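Local coordinates for xylan esterase 1 (Thermoanaerobacterium sp. 'JW/SL YS485', PDB 3FCY), which probably removes acetyl groups from xylan and other acetylated substrates as a family 7 carbohydrate esterase with an alpha/beta hydrolase fold, at residues P109-F114 against G203-S208; V224-S229 against M338-E343; G288-C293 against I313-D318. All blocks are in the same frame, centred on the assembly; numbering follows the deposited sequence.

Contact 1: residues P109-F114 against G203-S208; sequences PALIRF and GVMGPS
Met-205 bends its terminal methyl over Arg-113 where strands 109-114 and 203-207 of the alpha/beta hydrolase sheet run in parallel, the latter leading into what looks like the nucleophile elbow. The two side chains lie alongside each other with their ends turned in one direction. With CG anti to the backbone N (chi1 172°), the methionine rises extended and then turns at chi3, which brings CE 3.0 Å above the guanidinium plane, off the centre of the group. The same methyl presses on Leu-111 CD2 at 3.5 Å, a tight contact in which the two chains meet at a slant. Unbranched and flexible, methionine suits a place where one methyl must serve both a flat cation and a leucine. A serine in place of Arg-113 would probably leave the Met-205 methyl without the flat cation beneath it and open a gap there. On the other face, Val-204 CB meets Phe-114 CE2 at 4.0 Å and its CG1 lies 4.1 Å from Ile-112 CB. Helix 176-192 packs on Ile-112, helix 209-220 on Val-204, and both on Phe-114. Four backbone bonds tie the strands, from Gly-203 N to Ala-110 O through to Phe-114 N to Met-205 O. Past them comes Ser-208, the predicted nucleophile, whose OG is hydrogen-bonded to His-327 NE2. Gly-206 suits its place, since a beta carbon there would clash with Phe-114 O.

Contact 2: residues V224-S229 against M338-E343; sequences VRKVVS and MQFMLE. With CA (calcium ion), chain D.
Strand 226-229, which brings Lys-226 and Val-228 to this contact, runs nearly antiparallel to helix 338-342, which brings Phe-340 and Met-341; their axes make an angle of 167° and approach to 9.0 Å. Between them Lys-226 points at the helix and bends at chi2 (-63°), which lays its CD over one face of the Phe-340 ring, 3.7 Å above the plane. This is a CH-pi contact, with NZ in an off-centre cation-pi position. A long aliphatic chain ending in a charge fits here: the stem packs on the ring, while NZ makes a salt-bridged hydrogen bond to Glu-343 OE1 at 2.8 Å, on the anti side and 32° out of the carboxylate plane. NZ also forms a salt bridge with Asp-289 of the next strand, so two carboxylates share the ammonium. Farther along, Val-228 CG2 touches both Phe-340 CD2, at 3.7 Å, and Met-341 CE, a tight 3.5 Å away. Met-341 SD rests on Lys-226 CB. Just past the helix, Glu-343 O binds the calcium ion at 2.6 Å, together with a water and Tyr-345 O. The whole is a helix laid on the parallel part of the mixed sheet of an alpha/beta hydrolase, its C-terminal end leading into a calcium site.

Contact 3: residues G288-C293 against I313-D318; sequences GDVLMC and IQSKKD
Val-290 meets Ile-313, in the loop that leads into strand 317-322, tip to tip, its CG1 3.8 Å from Ile-313 CD1, within a beta-alpha-beta unit: strand 289-295, helix 303-310 and strand 317-322, the last at one margin of the alpha/beta hydrolase sheet. The same CD1 is crossed at a slant by Met-292, so one isoleucine methyl touches two strand residues; branched Val-290 suits a strand position packed from several sides. Val-290 N gives a hydrogen bond to Lys-316 O, and Met-292 N one to Asp-318 O, while the bond from Asp-318 N to Val-290 O is weak. Ser-315, with OG held between its own backbone N and carbonyl carbon (chi1 58°), donates to Gly-288 O at 2.6 Å, a short side chain standing in for a strand amide before regular pairing begins. Lys-317 instead turns off from the neighbouring strand, its NZ bonding Ile-313 O at 2.8 Å, on a lone pair; Tyr-310 O takes a second bond from it. Asp-289 lies slantwise over the stem of Lys-316, OD1 3.3 Å from Lys-316 CB, but the carboxylate has its strongest partner in Lys-226, with Arg-225 also bridging to OD2. A water links OD2, weakly, to Lys-316 NZ. That NZ reaches Asp-318 OD2 only in a weak salt bridge, and another water accepts from NZ and donates to Val-290 O and Asp-318 OD2.

From the N terminus, strand 108-114 comes first, and contact 1 closes the 88-residue excursion, including strand 136-140 and helix 176-192, that returns as strand 202-207. The chain then turns through Ser-208 and helix 209-220 into strand 226-230, where contact 2 opens; it closes only at helix 333-342, near the C terminus. Contact 3 falls wholly within that long loop and closes a much shorter one around helix 303-310. Contact 1 thus precedes the other two, and none cross. Strands 202-207, 226-230 and 289-295 are successive neighbours, so Val-204 pairs with the strand of contact 2, which in turn pairs with Asp-289 of contact 3.

Contact 1: residues P109-F114 against G203-S208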
loop_
_atom_site.group_PDB
_atom_site.type_symbol
_atom_site.label_atom_id
_atom_site.label_comp_id
_atom_site.label_asym_id
_atom_site.label_seq_id
_atom_site.Cartn_x
_atom_site.Cartn_y
_atom_site.Cartn_z
ATOM N N PRO A 109 -42.446 -6.404 -21.621
ATOM C CA PRO A 109 -41.606 -6.812 -20.491
ATOM C C PRO A 109 -41.136 -5.642 -19.639
ATOM O O PRO A 109 -41.215 -4.479 -20.046
ATOM C CB PRO A 109 -40.429 -7.527 -21.165
ATOM C CG PRO A 109 -41.015 -8.018 -22.460
ATOM C CD PRO A 109 -41.843 -6.836 -22.893
ATOM N N ALA A 110 -40.642 -5.964 -18.450
ATOM C CA ALA A 110 -40.127 -4.958 -17.537
ATOM C C ALA A 110 -38.877 -5.513 -16.868
ATOM O O ALA A 110 -38.741 -6.726 -16.672
ATOM C CB ALA A 110 -41.179 -4.606 -16.484
ATOM N N LEU A 111 -37.954 -4.618 -16.542
ATOM C CA LEU A 111 -36.721 -5.003 -15.876
ATOM C C LEU A 111 -36.600 -4.194 -14.592
ATOM O O LEU A 111 -36.833 -2.986 -14.595
ATOM C CB LEU A 111 -35.510 -4.719 -16.771
ATOM C CG LEU A 111 -34.127 -4.834 -16.098
ATOM C CD1 LEU A 111 -33.823 -6.289 -15.760
ATOM C CD2 LEU A 111 -33.056 -4.287 -17.034
ATOM N N ILE A 112 -36.251 -4.863 -13.498
ATOM C CA ILE A 112 -36.067 -4.184 -12.222
ATOM C C ILE A 112 -34.598 -4.325 -11.820
ATOM O O ILE A 112 -34.109 -5.434 -11.595
ATOM C CB ILE A 112 -36.941 -4.794 -11.104
ATOM C CG1 ILE A 112 -38.414 -4.800 -11.525
ATOM C CG2 ILE A 112 -36.782 -3.974 -9.825
ATOM C CD1 ILE A 112 -39.334 -5.511 -10.528
ATOM N N ARG A 113 -33.893 -3.200 -11.748
ATOM C CA ARG A 113 -32.483 -3.214 -11.374
ATOM C C ARG A 113 -32.283 -2.899 -9.896
ATOM O O ARG A 113 -33.002 -2.081 -9.316
ATOM C CB ARG A 113 -31.692 -2.194 -12.206
ATOM C CG ARG A 113 -31.244 -2.674 -13.573
ATOM C CD ARG A 113 -30.447 -1.572 -14.269
ATOM N NE ARG A 113 -29.704 -2.042 -15.438
ATOM C CZ ARG A 113 -28.651 -2.856 -15.383
ATOM N NH1 ARG A 113 -28.208 -3.299 -14.212
ATOM N NH2 ARG A 113 -28.028 -3.215 -16.499
ATOM N N PHE A 114 -31.300 -3.565 -9.299
ATOM C CA PHE A 114 -30.946 -3.367 -7.898
ATOM C C PHE A 114 -29.473 -2.961 -7.882
ATOM O O PHE A 114 -28.676 -3.472 -8.670
ATOM C CB PHE A 114 -31.204 -4.654 -7.115
ATOM C CG PHE A 114 -32.659 -5.049 -7.086
ATOM C CD1 PHE A 114 -33.610 -4.194 -6.529
ATOM C CD2 PHE A 114 -33.083 -6.256 -7.639
ATOM C CE1 PHE A 114 -34.967 -4.533 -6.521
ATOM C CE2 PHE A 114 -34.442 -6.609 -7.638
ATOM C CZ PHE A 114 -35.384 -5.744 -7.079
ATOM N N GLY A 203 -38.191 -9.254 -15.414
ATOM C CA GLY A 203 -36.866 -9.720 -15.055
ATOM C C GLY A 203 -36.226 -8.789 -14.039
ATOM O O GLY A 203 -36.594 -7.615 -13.937
ATOM N N VAL A 204 -35.275 -9.313 -13.273
ATOM C CA VAL A 204 -34.573 -8.518 -12.268
ATOM C C VAL A 204 -33.078 -8.711 -12.481
ATOM O O VAL A 204 -32.639 -9.782 -12.910
ATOM C CB VAL A 204 -34.969 -8.941 -10.830
ATOM C CG1 VAL A 204 -36.484 -8.834 -10.660
ATOM C CG2 VAL A 204 -34.511 -10.356 -10.547
ATOM N N MET A 205 -32.295 -7.681 -12.172
ATOM C CA MET A 205 -30.856 -7.744 -12.388
ATOM C C MET A 205 -30.064 -6.800 -11.490
ATOM O O MET A 205 -30.574 -5.777 -11.039
ATOM C CB MET A 205 -30.578 -7.420 -13.860
ATOM C CG MET A 205 -29.124 -7.245 -14.239
ATOM S SD MET A 205 -28.958 -7.068 -16.037
ATOM C CE MET A 205 -29.925 -5.619 -16.303
ATOM N N GLY A 206 -28.805 -7.156 -11.239
ATOM C CA GLY A 206 -27.954 -6.322 -10.416
ATOM C C GLY A 206 -26.607 -6.947 -10.107
ATOM O O GLY A 206 -26.451 -8.172 -10.164
ATOM N N PRO A 207 -25.597 -6.114 -9.802
ATOM C CA PRO A 207 -24.254 -6.605 -9.478
ATOM C C PRO A 207 -23.986 -6.530 -7.970
ATOM O O PRO A 207 -24.488 -5.637 -7.291
ATOM C CB PRO A 207 -23.361 -5.658 -10.266
ATOM C CG PRO A 207 -24.066 -4.328 -10.034
ATOM C CD PRO A 207 -25.556 -4.682 -10.166
ATOM N N SER A 208 -23.191 -7.465 -7.454
ATOM C CA SER A 208 -22.845 -7.493 -6.032
ATOM C C SER A 208 -24.099 -7.480 -5.154
ATOM O O SER A 208 -24.901 -8.412 -5.223
ATOM C CB SER A 208 -21.942 -6.299 -5.696
ATOM O OG SER A 208 -21.260 -6.518 -4.472
#

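Contact 2: residues V224-S229 against M338-E343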
loop_
_atom_site.group_PDB
_atom_site.type_symbol
_atom_site.label_atom_id
_atom_site.label_comp_id
_atom_site.label_asym_id
_atom_site.label_seq_id
_atom_site.Cartn_x
_atom_site.Cartn_y
_atom_site.Cartn_z
ATOM N N VAL A 224 -41.424 -13.722 -10.895
ATOM C CA VAL A 224 -40.329 -13.139 -11.671
ATOM C C VAL A 224 -39.828 -14.196 -12.652
ATOM O O VAL A 224 -39.480 -15.305 -12.255
ATOM C CB VAL A 224 -39.180 -12.680 -10.754
ATOM C CG1 VAL A 224 -37.948 -12.342 -11.580
ATOM C CG2 VAL A 224 -39.628 -11.466 -9.954
ATOM N N ARG A 225 -39.782 -13.828 -13.928
ATOM C CA ARG A 225 -39.397 -14.737 -15.009
ATOM C C ARG A 225 -37.905 -14.883 -15.352
ATOM O O ARG A 225 -37.459 -15.979 -15.716
ATOM C CB ARG A 225 -40.171 -14.340 -16.273
ATOM C CG ARG A 225 -40.179 -15.388 -17.366
ATOM C CD ARG A 225 -40.940 -16.632 -16.932
ATOM N NE ARG A 225 -40.972 -17.627 -17.999
ATOM C CZ ARG A 225 -39.908 -18.290 -18.440
ATOM N NH1 ARG A 225 -38.713 -18.072 -17.901
ATOM N NH2 ARG A 225 -40.036 -19.161 -19.435
ATOM N N LYS A 226 -37.145 -13.791 -15.259
ATOM C CA LYS A 226 -35.708 -13.813 -15.567
ATOM C C LYS A 226 -34.881 -13.202 -14.438
ATOM O O LYS A 226 -35.305 -12.235 -13.796
ATOM C CB LYS A 226 -35.412 -13.044 -16.863
ATOM C CG LYS A 226 -35.900 -13.707 -18.146
ATOM C CD LYS A 226 -35.241 -15.048 -18.406
ATOM C CE LYS A 226 -35.703 -15.609 -19.741
ATOM N NZ LYS A 226 -35.216 -16.984 -20.018
ATOM N N VAL A 227 -33.692 -13.754 -14.214
ATOM C CA VAL A 227 -32.817 -13.265 -13.152
ATOM C C VAL A 227 -31.352 -13.175 -13.569
ATOM O O VAL A 227 -30.752 -14.173 -13.970
ATOM C CB VAL A 227 -32.879 -14.180 -11.907
ATOM C CG1 VAL A 227 -32.142 -13.529 -10.744
ATOM C CG2 VAL A 227 -34.328 -14.485 -11.544
ATOM N N VAL A 228 -30.784 -11.978 -13.488
ATOM C CA VAL A 228 -29.371 -11.798 -13.803
ATOM C C VAL A 228 -28.701 -11.370 -12.504
ATOM O O VAL A 228 -28.993 -10.301 -11.959
ATOM C CB VAL A 228 -29.136 -10.729 -14.897
ATOM C CG1 VAL A 228 -27.634 -10.497 -15.078
ATOM C CG2 VAL A 228 -29.742 -11.199 -16.229
ATOM N N SER A 229 -27.825 -12.231 -11.999
ATOM C CA SER A 229 -27.113 -11.975 -10.753
ATOM C C SER A 229 -25.608 -11.986 -10.990
ATOM O O SER A 229 -25.003 -13.040 -11.209
ATOM C CB SER A 229 -27.496 -13.035 -9.719
ATOM O OG SER A 229 -26.913 -12.759 -8.462
ATOM N N MET A 338 -28.243 -8.839 -21.618
ATOM C CA MET A 338 -29.336 -8.248 -22.386
ATOM C C MET A 338 -30.010 -9.265 -23.305
ATOM O O MET A 338 -31.233 -9.309 -23.391
ATOM C CB MET A 338 -28.868 -7.061 -23.229
ATOM C CG MET A 338 -29.998 -6.536 -24.122
ATOM S SD MET A 338 -29.679 -4.962 -24.908
ATOM C CE MET A 338 -30.201 -3.827 -23.603
ATOM N N GLN A 339 -29.214 -10.067 -24.005
ATOM C CA GLN A 339 -29.780 -11.078 -24.889
ATOM C C GLN A 339 -30.631 -12.022 -24.043
ATOM O O GLN A 339 -31.681 -12.485 -24.482
ATOM C CB GLN A 339 -28.670 -11.856 -25.596
ATOM C CG GLN A 339 -27.924 -11.066 -26.670
ATOM C CD GLN A 339 -28.834 -10.614 -27.808
ATOM O OE1 GLN A 339 -29.725 -11.350 -28.232
ATOM N NE2 GLN A 339 -28.601 -9.404 -28.315
ATOM N N PHE A 340 -30.176 -12.288 -22.820
ATOM C CA PHE A 340 -30.895 -13.166 -21.893
ATOM C C PHE A 340 -32.229 -12.521 -21.516
ATOM O O PHE A 340 -33.267 -13.191 -21.474
ATOM C CB PHE A 340 -30.056 -13.384 -20.631
ATOM C CG PHE A 340 -30.671 -14.331 -19.630
ATOM C CD1 PHE A 340 -30.789 -15.693 -19.911
ATOM C CD2 PHE A 340 -31.081 -13.869 -18.380
ATOM C CE1 PHE A 340 -31.299 -16.583 -18.958
ATOM C CE2 PHE A 340 -31.591 -14.748 -17.422
ATOM C CZ PHE A 340 -31.696 -16.112 -17.715
ATOM N N MET A 341 -32.199 -11.219 -21.244
ATOM C CA MET A 341 -33.412 -10.498 -20.869
ATOM C C MET A 341 -34.369 -10.365 -22.046
ATOM O O MET A 341 -35.586 -10.422 -21.866
ATOM C CB MET A 341 -33.072 -9.107 -20.318
ATOM C CG MET A 341 -32.581 -9.118 -18.868
ATOM S SD MET A 341 -33.825 -9.788 -17.722
ATOM C CE MET A 341 -32.922 -9.786 -16.178
ATOM N N LEU A 342 -33.821 -10.186 -23.245
ATOM C CA LEU A 342 -34.644 -10.061 -24.439
ATOM C C LEU A 342 -35.478 -11.322 -24.647
ATOM O O LEU A 342 -36.462 -11.306 -25.387
ATOM C CB LEU A 342 -33.772 -9.770 -25.668
ATOM C CG LEU A 342 -33.260 -8.323 -25.724
ATOM C CD1 LEU A 342 -32.288 -8.131 -26.886
ATOM C CD2 LEU A 342 -34.457 -7.381 -25.861
ATOM N N GLU A 343 -35.085 -12.408 -23.984
ATOM C CA GLU A 343 -35.824 -13.668 -24.057
ATOM C C GLU A 343 -37.210 -13.507 -23.418
ATOM O O GLU A 343 -38.015 -14.428 -23.439
ATOM C CB GLU A 343 -35.071 -14.785 -23.316
ATOM C CG GLU A 343 -33.894 -15.403 -24.071
ATOM C CD GLU A 343 -33.125 -16.423 -23.228
ATOM O OE1 GLU A 343 -33.742 -17.112 -22.384
ATOM O OE2 GLU A 343 -31.900 -16.547 -23.421
HETATM CA CA CA D . -38.511 -15.490 -25.788
HETATM O O HOH W 1 -36.973 -14.270 -27.700
#

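Contact 3: residues G288-C293 against I313-D318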
loop_
_atom_site.group_PDB
_atom_site.type_symbol
_atom_site.label_atom_id
_atom_site.label_comp_id
_atom_site.label_asym_id
_atom_site.label_seq_id
_atom_site.Cartn_x
_atom_site.Cartn_y
_atom_site.Cartn_z
ATOM N N GLY A 288 -37.856 -18.429 -11.906
ATOM C CA GLY A 288 -37.426 -17.875 -13.178
ATOM C C GLY A 288 -36.088 -18.419 -13.627
ATOM O O GLY A 288 -35.403 -19.098 -12.862
ATOM N N ASP A 289 -35.719 -18.136 -14.874
ATOM C CA ASP A 289 -34.436 -18.588 -15.405
ATOM C C ASP A 289 -33.354 -17.681 -14.834
ATOM O O ASP A 289 -33.561 -16.474 -14.685
ATOM C CB ASP A 289 -34.418 -18.513 -16.934
ATOM C CG ASP A 289 -35.545 -19.309 -17.573
ATOM O OD1 ASP A 289 -35.919 -20.369 -17.023
ATOM O OD2 ASP A 289 -36.047 -18.879 -18.632
ATOM N N VAL A 290 -32.198 -18.258 -14.529
ATOM C CA VAL A 290 -31.103 -17.493 -13.949
ATOM C C VAL A 290 -29.815 -17.504 -14.769
ATOM O O VAL A 290 -29.424 -18.528 -15.322
ATOM C CB VAL A 290 -30.771 -18.020 -12.535
ATOM C CG1 VAL A 290 -29.682 -17.159 -11.894
ATOM C CG2 VAL A 290 -32.034 -18.026 -11.674
ATOM N N LEU A 291 -29.177 -16.343 -14.856
ATOM C CA LEU A 291 -27.898 -16.201 -15.544
ATOM C C LEU A 291 -27.010 -15.452 -14.563
ATOM O O LEU A 291 -27.337 -14.337 -14.142
ATOM C CB LEU A 291 -28.024 -15.385 -16.835
ATOM C CG LEU A 291 -26.677 -15.066 -17.509
ATOM C CD1 LEU A 291 -25.997 -16.368 -17.947
ATOM C CD2 LEU A 291 -26.890 -14.151 -18.710
ATOM N N MET A 292 -25.893 -16.063 -14.190
ATOM C CA MET A 292 -24.977 -15.435 -13.247
ATOM C C MET A 292 -23.570 -15.356 -13.823
ATOM O O MET A 292 -23.270 -15.985 -14.839
ATOM C CB MET A 292 -24.946 -16.235 -11.938
ATOM C CG MET A 292 -26.254 -16.227 -11.153
ATOM S SD MET A 292 -26.192 -17.264 -9.655
ATOM C CE MET A 292 -24.788 -16.561 -8.831
ATOM N N CYS A 293 -22.714 -14.565 -13.183
ATOM C CA CYS A 293 -21.329 -14.457 -13.611
ATOM C C CYS A 293 -20.476 -14.388 -12.354
ATOM O O CYS A 293 -20.928 -13.907 -11.313
ATOM C CB CYS A 293 -21.101 -13.227 -14.504
ATOM S SG CYS A 293 -21.314 -11.621 -13.730
ATOM N N ILE A 313 -29.881 -23.164 -6.638
ATOM C CA ILE A 313 -30.945 -22.809 -7.569
ATOM C C ILE A 313 -31.406 -24.074 -8.295
ATOM O O ILE A 313 -30.584 -24.856 -8.780
ATOM C CB ILE A 313 -30.447 -21.765 -8.595
ATOM C CG1 ILE A 313 -30.154 -20.440 -7.880
ATOM C CG2 ILE A 313 -31.481 -21.567 -9.696
ATOM C CD1 ILE A 313 -29.586 -19.365 -8.778
ATOM N N GLN A 314 -32.720 -24.265 -8.365
ATOM C CA GLN A 314 -33.297 -25.443 -9.008
ATOM C C GLN A 314 -33.919 -25.165 -10.371
ATOM O O GLN A 314 -34.209 -26.095 -11.116
ATOM C CB GLN A 314 -34.356 -26.073 -8.096
ATOM C CG GLN A 314 -33.839 -26.474 -6.726
ATOM C CD GLN A 314 -34.904 -27.153 -5.876
ATOM O OE1 GLN A 314 -35.991 -26.607 -5.666
ATOM N NE2 GLN A 314 -34.593 -28.347 -5.378
ATOM N N SER A 315 -34.138 -23.894 -10.696
ATOM C CA SER A 315 -34.724 -23.547 -11.986
ATOM C C SER A 315 -33.649 -23.568 -13.068
ATOM O O SER A 315 -32.495 -23.891 -12.795
ATOM C CB SER A 315 -35.380 -22.164 -11.919
ATOM O OG SER A 315 -34.447 -21.167 -11.543
ATOM N N LYS A 316 -34.029 -23.236 -14.296
ATOM C CA LYS A 316 -33.080 -23.225 -15.405
ATOM C C LYS A 316 -32.017 -22.182 -15.071
ATOM O O LYS A 316 -32.343 -21.042 -14.741
ATOM C CB LYS A 316 -33.810 -22.880 -16.709
ATOM C CG LYS A 316 -32.971 -23.002 -17.976
ATOM C CD LYS A 316 -32.271 -21.701 -18.320
ATOM C CE LYS A 316 -31.610 -21.783 -19.692
ATOM N NZ LYS A 316 -31.106 -20.453 -20.150
ATOM N N LYS A 317 -30.748 -22.573 -15.155
ATOM C CA LYS A 317 -29.660 -21.663 -14.808
ATOM C C LYS A 317 -28.364 -21.895 -15.578
ATOM O O LYS A 317 -28.132 -22.968 -16.143
ATOM C CB LYS A 317 -29.363 -21.790 -13.315
ATOM C CG LYS A 317 -28.787 -23.158 -12.958
ATOM C CD LYS A 317 -28.679 -23.382 -11.461
ATOM C CE LYS A 317 -28.023 -24.722 -11.165
ATOM N NZ LYS A 317 -27.931 -24.997 -9.706
ATOM N N ASP A 318 -27.515 -20.871 -15.568
ATOM C CA ASP A 318 -26.214 -20.904 -16.220
ATOM C C ASP A 318 -25.317 -19.875 -15.532
ATOM O O ASP A 318 -25.800 -18.847 -15.042
ATOM C CB ASP A 318 -26.346 -20.569 -17.712
ATOM C CG ASP A 318 -27.022 -21.683 -18.508
ATOM O OD1 ASP A 318 -26.415 -22.771 -18.637
ATOM O OD2 ASP A 318 -28.157 -21.474 -19.000
HETATM O O HOH W 2 -33.493 -19.189 -20.630
HETATM O O HOH W 3 -36.758 -21.386 -14.835
HETATM O O HOH W 4 -29.939 -19.458 -17.963
#